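Local coordinates for protein mevalonate diphosphate decarboxylase (Legionella pneumophila, PDB 3LTO) that probably catalyses the ATP-dependent decarboxylation of mevalonate diphosphate to isopentenyl diphosphate, a step of isoprenoid biosynthesis, at residues Val43-Leu48 against Thr118-Ile123; Arg75-Leu80 against Phe93-Ser98; Ile181-Gln186 against Pro286-Leu291; Glu187-Ser192 against Phe253-Asp258. One frame throughout, in Å; residues are numbered along the deposited sequence.

Contact 1 of 4, residues Val43-Leu48 against Thr118-Ile123; sequences VKLEKL and TKCASI
Val43, Leu45, Cys120 and Ala121 form a buried helix-on-sheet contact in the N-terminal domain, which has the ribosomal protein S5-like fold of the GHMP kinase superfamily. Strand 31-47 supplies one side and helix 110-129 the other. The two short segments run roughly the same way, at 31°, with their axes 8.2 Å apart. Val43 and Leu45 both point toward the helix, as residues two apart on a strand do.

Cys120 reaches between them. Its SG is anti to the backbone N (chi1 -168°), and this puts the sulfur 3.7 Å from CG of Leu45. SG also lies 3.3 Å from the carbonyl O of Val43. Cys120 CB lies 4.2 Å from Val43 CG1. Leu45 goes further along the helix. Leu45 CD1 lies 3.6 Å from Ala121 CA, against the helix backbone, and 4.1 Å from the methyl CB of the same residue. Ala121 is small enough for the leucine branch to lie close to the helix backbone.

Lys44 and Glu46 belong to the other side of the strand, where Lys44 NZ and Glu46 OE2 form a salt bridge at 3.5 Å. From the neighbouring strand 2-12, Trp3 and Ala5 also touch Cys120, and Ala124 of the helix continues the surface under Leu45. Most of the contact is apolar fit of Val43 and Leu45 against Cys120 and Ala121, with the charged pair on the other side of the strand.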
loop_
_atom_site.group_PDB
_atom_site.type_symbol
_atom_site.label_atom_id
_atom_site.label_comp_id
_atom_site.label_asym_id
_atom_site.label_seq_id
_atom_site.Cartn_x
_atom_site.Cartn_y
_atom_site.Cartn_z
ATOM N N VAL A 43 8.434 21.342 -15.873
ATOM C CA VAL A 43 8.684 22.212 -14.739
ATOM C C VAL A 43 10.143 22.599 -14.670
ATOM O O VAL A 43 11.029 21.752 -14.682
ATOM C CB VAL A 43 8.295 21.554 -13.407
ATOM C CG1 VAL A 43 8.732 22.441 -12.248
ATOM C CG2 VAL A 43 6.797 21.334 -13.359
ATOM N N LYS A 44 10.388 23.894 -14.607
ATOM C CA LYS A 44 11.742 24.391 -14.501
ATOM C C LYS A 44 11.857 25.038 -13.133
ATOM O O LYS A 44 10.958 25.756 -12.696
ATOM C CB LYS A 44 12.018 25.421 -15.601
ATOM C CG LYS A 44 13.387 26.089 -15.514
ATOM C CD LYS A 44 13.628 26.989 -16.715
ATOM C CE LYS A 44 14.987 27.673 -16.635
ATOM N NZ LYS A 44 15.231 28.562 -17.813
ATOM N N LEU A 45 12.949 24.763 -12.439
ATOM C CA LEU A 45 13.156 25.362 -11.134
ATOM C C LEU A 45 14.421 26.189 -11.152
ATOM O O LEU A 45 15.444 25.752 -11.667
ATOM C CB LEU A 45 13.280 24.290 -10.048
ATOM C CG LEU A 45 12.018 23.521 -9.680
ATOM C CD1 LEU A 45 12.372 22.444 -8.649
ATOM C CD2 LEU A 45 10.975 24.490 -9.123
ATOM N N GLU A 46 14.331 27.390 -10.596
ATOM C CA GLU A 46 15.469 28.288 -10.492
ATOM C C GLU A 46 15.491 28.718 -9.036
ATOM O O GLU A 46 14.476 29.155 -8.491
ATOM C CB GLU A 46 15.302 29.520 -11.386
ATOM C CG GLU A 46 15.042 29.200 -12.845
ATOM C CD GLU A 46 15.158 30.419 -13.748
ATOM O OE1 GLU A 46 14.570 31.471 -13.418
ATOM O OE2 GLU A 46 15.832 30.321 -14.794
ATOM N N LYS A 47 16.644 28.583 -8.402
ATOM C CA LYS A 47 16.772 28.964 -7.011
ATOM C C LYS A 47 16.588 30.477 -6.846
ATOM O O LYS A 47 17.025 31.255 -7.691
ATOM C CB LYS A 47 18.141 28.515 -6.499
ATOM C CG LYS A 47 18.368 28.749 -5.025
ATOM C CD LYS A 47 19.489 27.865 -4.504
ATOM C CE LYS A 47 20.790 28.095 -5.243
ATOM N NZ LYS A 47 21.857 27.201 -4.703
ATOM N N LEU A 48 15.901 30.883 -5.783
ATOM C CA LEU A 48 15.689 32.299 -5.497
ATOM C C LEU A 48 16.470 32.622 -4.223
ATOM O O LEU A 48 16.798 31.722 -3.443
ATOM C CB LEU A 48 14.208 32.597 -5.273
ATOM C CG LEU A 48 13.249 32.486 -6.459
ATOM C CD1 LEU A 48 11.824 32.554 -5.950
ATOM C CD2 LEU A 48 13.506 33.603 -7.458
ATOM N N THR A 118 7.409 17.048 -9.025
ATOM C CA THR A 118 8.035 16.082 -8.138
ATOM C C THR A 118 9.404 15.663 -8.668
ATOM O O THR A 118 10.386 15.650 -7.932
ATOM C CB THR A 118 7.170 14.819 -7.971
ATOM O OG1 THR A 118 5.905 15.170 -7.400
ATOM C CG2 THR A 118 7.879 13.822 -7.061
ATOM N N LYS A 119 9.452 15.321 -9.950
ATOM C CA LYS A 119 10.691 14.896 -10.595
ATOM C C LYS A 119 11.748 15.993 -10.599
ATOM O O LYS A 119 12.909 15.745 -10.260
ATOM C CB LYS A 119 10.395 14.430 -12.030
ATOM C CG LYS A 119 9.455 13.239 -12.059
ATOM C CD LYS A 119 8.907 12.935 -13.447
ATOM C CE LYS A 119 9.933 12.280 -14.354
ATOM N NZ LYS A 119 9.289 11.762 -15.598
ATOM N N CYS A 120 11.355 17.207 -10.969
ATOM C CA CYS A 120 12.310 18.308 -10.999
ATOM C C CYS A 120 12.826 18.661 -9.595
ATOM O O CYS A 120 14.025 18.857 -9.404
ATOM C CB CYS A 120 11.673 19.539 -11.637
ATOM S SG CYS A 120 12.844 20.852 -12.030
ATOM N N ALA A 121 11.925 18.735 -8.618
ATOM C CA ALA A 121 12.328 19.072 -7.254
ATOM C C ALA A 121 13.224 17.977 -6.687
ATOM O O ALA A 121 14.181 18.255 -5.956
ATOM C CB ALA A 121 11.089 19.271 -6.359
ATOM N N SER A 122 12.911 16.732 -7.034
ATOM C CA SER A 122 13.694 15.601 -6.569
ATOM C C SER A 122 15.125 15.732 -7.059
ATOM O O SER A 122 16.068 15.503 -6.305
ATOM C CB SER A 122 13.090 14.281 -7.059
ATOM O OG SER A 122 11.921 13.975 -6.325
ATOM N N ILE A 123 15.276 16.109 -8.323
ATOM C CA ILE A 123 16.597 16.278 -8.910
ATOM C C ILE A 123 17.283 17.459 -8.240
ATOM O O ILE A 123 18.353 17.317 -7.646
ATOM C CB ILE A 123 16.489 16.516 -10.429
ATOM C CG1 ILE A 123 15.955 15.246 -11.102
ATOM C CG2 ILE A 123 17.845 16.915 -11.003
ATOM C CD1 ILE A 123 15.695 15.392 -12.576
#

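Contact 2 of 4, residues Arg75-Leu80 against Phe93-Ser98; sequences RFIDHL and FLIQSS
Leu80 and Ile95 make the tight part of this contact. They reach toward each other tip to tip, and Leu80 CD2 stands 3.5 Å from Ile95 CD1, closer than usual for two carbons. The same CD2 also lies 3.8 Å from CB of Phe93, whose side chain crosses that of Leu80 at about a right angle. One leucine branch thus fills the place between two strand residues. Leu80 CG is anti to the backbone N (chi1 177°), which sends it out toward the strand.

One turn earlier, Phe76 packs less closely. Ring atom CE2 of Phe76 comes 3.9 Å from Ile95 CG2 and 4.1 Å from Ser97 CB. Ile95 therefore offers a different branch to each helix residue: CD1 to Leu80 and CG2 to Phe76. Ile77 is looser still, with its CG1 at 4.3 Å from Ile95 CD1, and it is partly exposed. Leu94 and Gln96 point away from the helix and are partly exposed too.

Helix 71-87 and strand 93-99 belong to a beta-alpha-beta unit that starts with strand 54-55. The short segments cross at 129°. Phe114 of helix 110-129 meets the Phe76 ring edge-to-face, so a second helix shares this layer. Ser97 presents only its CB to Phe76, while its OG is hydrogen-bonded to Trp55 NE1. No hydrogen bond joins the two segments, so what holds helix to strand here is the fit of apolar branches, most of them at Ile95.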
loop_
_atom_site.group_PDB
_atom_site.type_symbol
_atom_site.label_atom_id
_atom_site.label_comp_id
_atom_site.label_asym_id
_atom_site.label_seq_id
_atom_site.Cartn_x
_atom_site.Cartn_y
_atom_site.Cartn_z
ATOM N N ARG A 75 -1.929 24.747 -4.030
ATOM C CA ARG A 75 -1.623 23.322 -4.055
ATOM C C ARG A 75 -0.242 23.042 -4.634
ATOM O O ARG A 75 0.504 22.229 -4.100
ATOM C CB ARG A 75 -2.666 22.571 -4.892
ATOM C CG ARG A 75 -4.094 22.673 -4.385
ATOM C CD ARG A 75 -4.338 21.727 -3.227
ATOM N NE ARG A 75 -4.151 20.329 -3.611
ATOM C CZ ARG A 75 -4.330 19.299 -2.786
ATOM N NH1 ARG A 75 -4.703 19.508 -1.528
ATOM N NH2 ARG A 75 -4.136 18.060 -3.217
ATOM N N PHE A 76 0.089 23.720 -5.729
ATOM C CA PHE A 76 1.366 23.509 -6.406
ATOM C C PHE A 76 2.565 23.925 -5.557
ATOM O O PHE A 76 3.549 23.196 -5.471
ATOM C CB PHE A 76 1.376 24.255 -7.751
ATOM C CG PHE A 76 2.145 23.541 -8.842
ATOM C CD1 PHE A 76 1.854 22.214 -9.163
ATOM C CD2 PHE A 76 3.143 24.198 -9.557
ATOM C CE1 PHE A 76 2.546 21.552 -10.180
ATOM C CE2 PHE A 76 3.839 23.549 -10.573
ATOM C CZ PHE A 76 3.539 22.221 -10.886
ATOM N N ILE A 77 2.478 25.100 -4.935
ATOM C CA ILE A 77 3.550 25.593 -4.089
ATOM C C ILE A 77 3.660 24.714 -2.834
ATOM O O ILE A 77 4.759 24.298 -2.452
ATOM C CB ILE A 77 3.310 27.086 -3.738
ATOM C CG1 ILE A 77 3.623 27.943 -4.975
ATOM C CG2 ILE A 77 4.173 27.513 -2.552
ATOM C CD1 ILE A 77 3.323 29.434 -4.823
ATOM N N ASP A 78 2.530 24.409 -2.202
ATOM C CA ASP A 78 2.564 23.547 -1.020
ATOM C C ASP A 78 3.291 22.235 -1.338
ATOM O O ASP A 78 3.992 21.685 -0.487
ATOM C CB ASP A 78 1.150 23.212 -0.530
ATOM C CG ASP A 78 0.525 24.331 0.266
ATOM O OD1 ASP A 78 1.260 25.261 0.668
ATOM O OD2 ASP A 78 -0.700 24.270 0.502
ATOM N N HIS A 79 3.123 21.727 -2.557
ATOM C CA HIS A 79 3.779 20.479 -2.916
ATOM C C HIS A 79 5.288 20.665 -2.966
ATOM O O HIS A 79 6.037 19.758 -2.609
ATOM C CB HIS A 79 3.273 19.950 -4.263
ATOM C CG HIS A 79 3.791 18.586 -4.599
ATOM N ND1 HIS A 79 3.533 17.482 -3.818
ATOM C CD2 HIS A 79 4.578 18.155 -5.611
ATOM C CE1 HIS A 79 4.141 16.428 -4.331
ATOM N NE2 HIS A 79 4.784 16.809 -5.422
ATOM N N LEU A 80 5.742 21.836 -3.406
ATOM C CA LEU A 80 7.175 22.077 -3.451
ATOM C C LEU A 80 7.681 22.147 -2.016
ATOM O O LEU A 80 8.697 21.542 -1.685
ATOM C CB LEU A 80 7.513 23.382 -4.186
ATOM C CG LEU A 80 9.016 23.717 -4.203
ATOM C CD1 LEU A 80 9.776 22.511 -4.756
ATOM C CD2 LEU A 80 9.309 24.973 -5.048
ATOM N N PHE A 93 12.165 28.871 -4.515
ATOM C CA PHE A 93 12.405 28.577 -5.923
ATOM C C PHE A 93 11.396 29.307 -6.796
ATOM O O PHE A 93 10.256 29.541 -6.376
ATOM C CB PHE A 93 12.241 27.076 -6.193
ATOM C CG PHE A 93 13.370 26.229 -5.685
ATOM C CD1 PHE A 93 14.516 26.041 -6.457
ATOM C CD2 PHE A 93 13.291 25.617 -4.436
ATOM C CE1 PHE A 93 15.573 25.249 -5.991
ATOM C CE2 PHE A 93 14.340 24.827 -3.957
ATOM C CZ PHE A 93 15.486 24.641 -4.739
ATOM N N LEU A 94 11.824 29.679 -7.996
ATOM C CA LEU A 94 10.934 30.294 -8.960
ATOM C C LEU A 94 10.460 29.060 -9.719
ATOM O O LEU A 94 11.275 28.291 -10.218
ATOM C CB LEU A 94 11.690 31.233 -9.906
ATOM C CG LEU A 94 10.906 31.733 -11.131
ATOM C CD1 LEU A 94 9.672 32.491 -10.691
ATOM C CD2 LEU A 94 11.793 32.633 -11.987
ATOM N N ILE A 95 9.153 28.842 -9.765
ATOM C CA ILE A 95 8.602 27.679 -10.450
ATOM C C ILE A 95 7.975 28.087 -11.773
ATOM O O ILE A 95 7.061 28.901 -11.808
ATOM C CB ILE A 95 7.504 27.000 -9.600
ATOM C CG1 ILE A 95 8.011 26.796 -8.174
ATOM C CG2 ILE A 95 7.105 25.661 -10.227
ATOM C CD1 ILE A 95 6.948 26.341 -7.206
ATOM N N GLN A 96 8.480 27.526 -12.864
ATOM C CA GLN A 96 7.934 27.820 -14.177
ATOM C C GLN A 96 7.439 26.516 -14.797
ATOM O O GLN A 96 8.224 25.664 -15.215
ATOM C CB GLN A 96 8.995 28.494 -15.054
ATOM C CG GLN A 96 9.266 29.944 -14.645
ATOM C CD GLN A 96 10.362 30.592 -15.464
ATOM O OE1 GLN A 96 10.401 31.817 -15.610
ATOM N NE2 GLN A 96 11.272 29.776 -15.991
ATOM N N SER A 97 6.119 26.365 -14.823
ATOM C CA SER A 97 5.479 25.175 -15.365
ATOM C C SER A 97 4.899 25.454 -16.748
ATOM O O SER A 97 4.569 26.598 -17.078
ATOM C CB SER A 97 4.364 24.714 -14.425
ATOM O OG SER A 97 3.415 25.751 -14.234
ATOM N N SER A 98 4.771 24.400 -17.544
ATOM C CA SER A 98 4.252 24.528 -18.895
ATOM C C SER A 98 3.736 23.183 -19.402
ATOM O O SER A 98 4.050 22.137 -18.829
ATOM C CB SER A 98 5.366 25.031 -19.811
ATOM O OG SER A 98 4.899 25.168 -21.134
#

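Contact 3 of 4, residues Ile181-Gln186 against Pro286-Leu291; sequences IVISSQ and PNVHLL
Pro286 opens the contact by setting its ring against Ile183. Its CB lies 3.3 Å from the carbonyl O of Ile183, and its CG approaches the same oxygen. CG also comes 3.7 Å from OG of Ser185, a hydroxyl whose hydrogen bond goes to Glu189 OE2.

Asn287 follows. Its side chain takes the place of a backbone partner for Ile183. CG is anti to the carbonyl carbon (chi1 -64°), and OD1 accepts a hydrogen bond from Ile183 N at 3.2 Å. The N-H lies in the plane of the amide carbonyl, and the bond is somewhat bent, with 144° at the hydrogen. A water is also bound to OD1 and to Ile183 O. The other end of the amide, ND2, is held by Ser105 O. Asn287 CA adds a CA-H...O contact to Ile181 O.

Val288 is the regular antiparallel partner of Ile181, in a hydrogen-bonded pair. Ile181 N donates to Val288 O at 2.7 Å, and Val288 N donates back to Ile181 O at 3.0 Å. Their side chains share the sheet face that packs on helix 258-274, with the two CB atoms 4.2 Å apart. Val288 CG2 also meets Ile183 CD1. Leu290 comes last, crossing obliquely on Ile181, CD1 to CD1.

These are central strands of the antiparallel sheet in the C-terminal GHMP domain. Beyond the Ile181-Val288 pair the Asn287 amide takes over from backbone pairing and keeps the N-H of Ile183 bonded.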
loop_
_atom_site.group_PDB
_atom_site.type_symbol
_atom_site.label_atom_id
_atom_site.label_comp_id
_atom_site.label_asym_id
_atom_site.label_seq_id
_atom_site.Cartn_x
_atom_site.Cartn_y
_atom_site.Cartn_z
ATOM N N ILE A 181 -12.272 14.729 -28.202
ATOM C CA ILE A 181 -13.308 15.554 -28.794
ATOM C C ILE A 181 -13.517 16.685 -27.803
ATOM O O ILE A 181 -14.057 16.488 -26.714
ATOM C CB ILE A 181 -14.614 14.772 -28.974
ATOM C CG1 ILE A 181 -14.391 13.644 -29.984
ATOM C CG2 ILE A 181 -15.727 15.713 -29.435
ATOM C CD1 ILE A 181 -15.431 12.551 -29.926
ATOM N N VAL A 182 -13.057 17.869 -28.181
ATOM C CA VAL A 182 -13.152 19.037 -27.324
ATOM C C VAL A 182 -14.523 19.677 -27.358
ATOM O O VAL A 182 -14.942 20.202 -28.384
ATOM C CB VAL A 182 -12.122 20.095 -27.735
ATOM C CG1 VAL A 182 -12.147 21.260 -26.757
ATOM C CG2 VAL A 182 -10.748 19.463 -27.815
ATOM N N ILE A 183 -15.220 19.627 -26.229
ATOM C CA ILE A 183 -16.535 20.230 -26.114
ATOM C C ILE A 183 -16.374 21.438 -25.196
ATOM O O ILE A 183 -16.060 21.292 -24.015
ATOM C CB ILE A 183 -17.549 19.227 -25.534
ATOM C CG1 ILE A 183 -17.773 18.096 -26.542
ATOM C CG2 ILE A 183 -18.850 19.928 -25.210
ATOM C CD1 ILE A 183 -18.722 17.022 -26.074
ATOM N N SER A 184 -16.566 22.630 -25.757
ATOM C CA SER A 184 -16.414 23.879 -25.015
ATOM C C SER A 184 -17.128 23.919 -23.664
ATOM O O SER A 184 -18.266 23.470 -23.527
ATOM C CB SER A 184 -16.879 25.049 -25.882
ATOM O OG SER A 184 -16.128 25.099 -27.088
ATOM N N SER A 185 -16.442 24.466 -22.666
ATOM C CA SER A 185 -16.999 24.557 -21.321
ATOM C C SER A 185 -18.109 25.591 -21.199
ATOM O O SER A 185 -18.180 26.553 -21.968
ATOM C CB SER A 185 -15.902 24.903 -20.303
ATOM O OG SER A 185 -14.997 23.831 -20.124
ATOM N N GLN A 186 -18.974 25.377 -20.217
ATOM C CA GLN A 186 -20.065 26.295 -19.936
ATOM C C GLN A 186 -19.535 27.230 -18.855
ATOM O O GLN A 186 -18.663 26.854 -18.066
ATOM C CB GLN A 186 -21.274 25.529 -19.403
ATOM C CG GLN A 186 -21.771 24.446 -20.335
ATOM C CD GLN A 186 -22.477 23.327 -19.593
ATOM O OE1 GLN A 186 -23.517 23.537 -18.965
ATOM N NE2 GLN A 186 -21.904 22.127 -19.655
ATOM N N PRO A 286 -15.854 18.277 -19.682
ATOM C CA PRO A 286 -16.664 18.174 -20.904
ATOM C C PRO A 286 -16.098 17.368 -22.079
ATOM O O PRO A 286 -16.862 16.838 -22.887
ATOM C CB PRO A 286 -16.865 19.631 -21.290
ATOM C CG PRO A 286 -15.521 20.217 -20.949
ATOM C CD PRO A 286 -15.266 19.625 -19.566
ATOM N N ASN A 287 -14.775 17.284 -22.187
ATOM C CA ASN A 287 -14.152 16.564 -23.298
ATOM C C ASN A 287 -14.443 15.065 -23.313
ATOM O O ASN A 287 -14.682 14.455 -22.276
ATOM C CB ASN A 287 -12.629 16.771 -23.292
ATOM C CG ASN A 287 -12.222 18.225 -23.519
ATOM O OD1 ASN A 287 -12.972 19.018 -24.096
ATOM N ND2 ASN A 287 -11.016 18.570 -23.082
ATOM N N VAL A 288 -14.414 14.475 -24.501
ATOM C CA VAL A 288 -14.645 13.047 -24.644
ATOM C C VAL A 288 -13.388 12.428 -25.239
ATOM O O VAL A 288 -12.912 12.867 -26.285
ATOM C CB VAL A 288 -15.852 12.752 -25.566
ATOM C CG1 VAL A 288 -15.968 11.254 -25.803
ATOM C CG2 VAL A 288 -17.138 13.278 -24.928
ATOM N N HIS A 289 -12.858 11.413 -24.563
ATOM C CA HIS A 289 -11.646 10.745 -25.010
ATOM C C HIS A 289 -11.884 9.462 -25.785
ATOM O O HIS A 289 -12.682 8.603 -25.400
ATOM C CB HIS A 289 -10.736 10.436 -23.816
ATOM C CG HIS A 289 -10.271 11.655 -23.085
ATOM N ND1 HIS A 289 -8.978 12.124 -23.167
ATOM C CD2 HIS A 289 -10.942 12.533 -22.304
ATOM C CE1 HIS A 289 -8.874 13.243 -22.471
ATOM N NE2 HIS A 289 -10.051 13.512 -21.938
ATOM N N LEU A 290 -11.169 9.350 -26.894
ATOM C CA LEU A 290 -11.237 8.176 -27.735
ATOM C C LEU A 290 -9.880 7.480 -27.677
ATOM O O LEU A 290 -8.839 8.135 -27.663
ATOM C CB LEU A 290 -11.537 8.565 -29.184
ATOM C CG LEU A 290 -12.806 9.353 -29.519
ATOM C CD1 LEU A 290 -12.953 9.411 -31.037
ATOM C CD2 LEU A 290 -14.032 8.673 -28.895
ATOM N N LEU A 291 -9.907 6.152 -27.630
ATOM C CA LEU A 291 -8.699 5.338 -27.609
ATOM C C LEU A 291 -8.886 4.249 -28.649
ATOM O O LEU A 291 -9.878 3.513 -28.620
ATOM C CB LEU A 291 -8.478 4.719 -26.225
ATOM C CG LEU A 291 -7.996 5.693 -25.150
ATOM C CD1 LEU A 291 -7.937 4.990 -23.803
ATOM C CD2 LEU A 291 -6.623 6.232 -25.536
HETATM O O HOH W 1 -13.106 21.726 -23.325
#

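Contact 4 of 4, residues Glu187-Ser192 against Phe253-Asp258; sequences EKEIPS and FSYITD
Ile190 packs against Phe253, crossing its side chain at about a right angle. Its CG1 comes 3.8 Å from ring atom CD2, and its CB lies near CE2 of the same ring. Phe253 CG sits between the backbone N and the carbonyl carbon (chi1 62°), which brings the ring beside Ile190. Ile190 also meets Tyr255, again at about a right angle, with CB 3.6 Å from the phenol OH.

The polar link is made by that hydroxyl. Tyr255 OH donates a short hydrogen bond of 2.6 Å to Ile190 O. The donor stands well above the carbonyl plane, 43° out of it, while the oxygen itself lies at the edge of the tyrosine ring, near its plane.

Both segments are loops that lead into helices of the C-terminal domain. Pro191 is the N-cap residue of helix 192-198, and Thr257 is that of helix 258-274. Phe246 meets both rings, that of Tyr255 edge-to-face. Ala195 touches both rings from the first of these helices.

Glu189 lies along the same edge of the ring, its CG 3.9 Å from Tyr255 CE1. Its carboxylate plane is turned 84° from the ring. The carboxylate is hydrogen-bonded elsewhere, through OE2, to Ser185 OG.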
loop_
_atom_site.group_PDB
_atom_site.type_symbol
_atom_site.label_atom_id
_atom_site.label_comp_id
_atom_site.label_asym_id
_atom_site.label_seq_id
_atom_site.Cartn_x
_atom_site.Cartn_y
_atom_site.Cartn_z
ATOM N N GLU A 187 -20.045 28.451 -18.823
ATOM C CA GLU A 187 -19.623 29.415 -17.816
ATOM C C GLU A 187 -19.888 28.806 -16.435
ATOM O O GLU A 187 -20.776 27.968 -16.282
ATOM C CB GLU A 187 -20.424 30.706 -18.001
ATOM C CG GLU A 187 -20.002 31.876 -17.133
ATOM C CD GLU A 187 -20.573 33.193 -17.645
ATOM O OE1 GLU A 187 -21.798 33.252 -17.904
ATOM O OE2 GLU A 187 -19.798 34.167 -17.790
ATOM N N LYS A 188 -19.107 29.204 -15.437
ATOM C CA LYS A 188 -19.298 28.685 -14.084
ATOM C C LYS A 188 -19.104 27.162 -13.998
ATOM O O LYS A 188 -19.803 26.479 -13.249
ATOM C CB LYS A 188 -20.701 29.072 -13.589
ATOM C CG LYS A 188 -21.110 28.510 -12.227
ATOM C CD LYS A 188 -20.215 28.993 -11.094
ATOM C CE LYS A 188 -20.706 28.454 -9.754
ATOM N NZ LYS A 188 -20.794 26.960 -9.746
ATOM N N GLU A 189 -18.143 26.635 -14.753
ATOM C CA GLU A 189 -17.870 25.199 -14.750
ATOM C C GLU A 189 -17.155 24.704 -13.488
ATOM O O GLU A 189 -16.133 25.253 -13.083
ATOM C CB GLU A 189 -17.051 24.817 -15.982
ATOM C CG GLU A 189 -16.648 23.354 -16.017
ATOM C CD GLU A 189 -16.487 22.828 -17.426
ATOM O OE1 GLU A 189 -17.514 22.657 -18.128
ATOM O OE2 GLU A 189 -15.331 22.591 -17.830
ATOM N N ILE A 190 -17.696 23.649 -12.886
ATOM C CA ILE A 190 -17.143 23.066 -11.667
ATOM C C ILE A 190 -15.807 22.357 -11.898
ATOM O O ILE A 190 -15.718 21.437 -12.707
ATOM C CB ILE A 190 -18.101 22.024 -11.063
ATOM C CG1 ILE A 190 -19.532 22.568 -11.029
ATOM C CG2 ILE A 190 -17.622 21.634 -9.668
ATOM C CD1 ILE A 190 -19.750 23.704 -10.083
ATOM N N PRO A 191 -14.752 22.775 -11.178
ATOM C CA PRO A 191 -13.428 22.160 -11.319
ATOM C C PRO A 191 -13.423 20.693 -10.888
ATOM O O PRO A 191 -14.191 20.283 -10.016
ATOM C CB PRO A 191 -12.545 23.020 -10.414
ATOM C CG PRO A 191 -13.204 24.353 -10.476
ATOM C CD PRO A 191 -14.668 23.997 -10.359
ATOM N N SER A 192 -12.549 19.915 -11.512
ATOM C CA SER A 192 -12.413 18.497 -11.219
ATOM C C SER A 192 -12.324 18.256 -9.713
ATOM O O SER A 192 -13.020 17.403 -9.164
ATOM C CB SER A 192 -11.163 17.954 -11.911
ATOM O OG SER A 192 -10.997 16.578 -11.647
ATOM N N PHE A 253 -25.386 18.882 -11.303
ATOM C CA PHE A 253 -24.628 19.608 -12.314
ATOM C C PHE A 253 -24.160 18.569 -13.317
ATOM O O PHE A 253 -24.126 17.376 -13.013
ATOM C CB PHE A 253 -23.436 20.373 -11.716
ATOM C CG PHE A 253 -22.407 19.500 -11.054
ATOM C CD1 PHE A 253 -22.617 18.992 -9.772
ATOM C CD2 PHE A 253 -21.210 19.208 -11.701
ATOM C CE1 PHE A 253 -21.643 18.202 -9.142
ATOM C CE2 PHE A 253 -20.231 18.418 -11.079
ATOM C CZ PHE A 253 -20.452 17.917 -9.797
ATOM N N SER A 254 -23.817 19.002 -14.520
ATOM C CA SER A 254 -23.393 18.045 -15.523
ATOM C C SER A 254 -22.450 18.638 -16.554
ATOM O O SER A 254 -22.648 19.765 -17.005
ATOM C CB SER A 254 -24.627 17.473 -16.226
ATOM O OG SER A 254 -24.267 16.620 -17.294
ATOM N N TYR A 255 -21.418 17.873 -16.911
ATOM C CA TYR A 255 -20.459 18.299 -17.924
ATOM C C TYR A 255 -20.999 17.822 -19.255
ATOM O O TYR A 255 -20.700 18.386 -20.307
ATOM C CB TYR A 255 -19.094 17.654 -17.688
ATOM C CG TYR A 255 -18.473 18.036 -16.371
ATOM C CD1 TYR A 255 -17.968 19.320 -16.165
ATOM C CD2 TYR A 255 -18.396 17.116 -15.331
ATOM C CE1 TYR A 255 -17.398 19.676 -14.954
ATOM C CE2 TYR A 255 -17.829 17.460 -14.115
ATOM C CZ TYR A 255 -17.332 18.740 -13.934
ATOM O OH TYR A 255 -16.773 19.073 -12.735
ATOM N N ILE A 256 -21.796 16.761 -19.194
ATOM C CA ILE A 256 -22.396 16.195 -20.387
ATOM C C ILE A 256 -23.589 17.067 -20.762
ATOM O O ILE A 256 -24.338 17.507 -19.899
ATOM C CB ILE A 256 -22.865 14.742 -20.134
ATOM C CG1 ILE A 256 -21.646 13.823 -19.993
ATOM C CG2 ILE A 256 -23.803 14.272 -21.264
ATOM C CD1 ILE A 256 -21.975 12.451 -19.407
ATOM N N THR A 257 -23.737 17.340 -22.050
ATOM C CA THR A 257 -24.849 18.142 -22.534
ATOM C C THR A 257 -25.447 17.413 -23.718
ATOM O O THR A 257 -24.972 16.341 -24.095
ATOM C CB THR A 257 -24.394 19.517 -23.048
ATOM O OG1 THR A 257 -23.645 19.334 -24.258
ATOM C CG2 THR A 257 -23.539 20.233 -22.006
ATOM N N ASP A 258 -26.476 18.009 -24.314
ATOM C CA ASP A 258 -27.121 17.424 -25.476
ATOM C C ASP A 258 -26.088 17.287 -26.590
ATOM O O ASP A 258 -26.133 16.349 -27.384
ATOM C CB ASP A 258 -28.297 18.300 -25.931
ATOM C CG ASP A 258 -27.882 19.728 -26.243
ATOM O OD1 ASP A 258 -27.018 20.276 -25.526
ATOM O OD2 ASP A 258 -28.435 20.306 -27.203
#

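In the fold
Contacts 1 and 2 are buried in the N-terminal domain and touch each other. They place helices 110-129 and 71-87 on neighbouring strands of one sheet, and His79 and Thr118 are probably hydrogen-bonded between them. Both rely on apolar side chains. Contacts 3 and 4 lie in the C-terminal domain, with centres about 11 Å apart, and contact 4 is nested in the chain loop that contact 3 closes. Contact 3 is buried and joins strands by backbone and amide bonds, with apolar side chains on the face toward helix 258-274. Contact 4 is a surface contact between loops, held by an isoleucine against two aromatic rings and one phenol bond. Pro286 and Glu189 touch between these two.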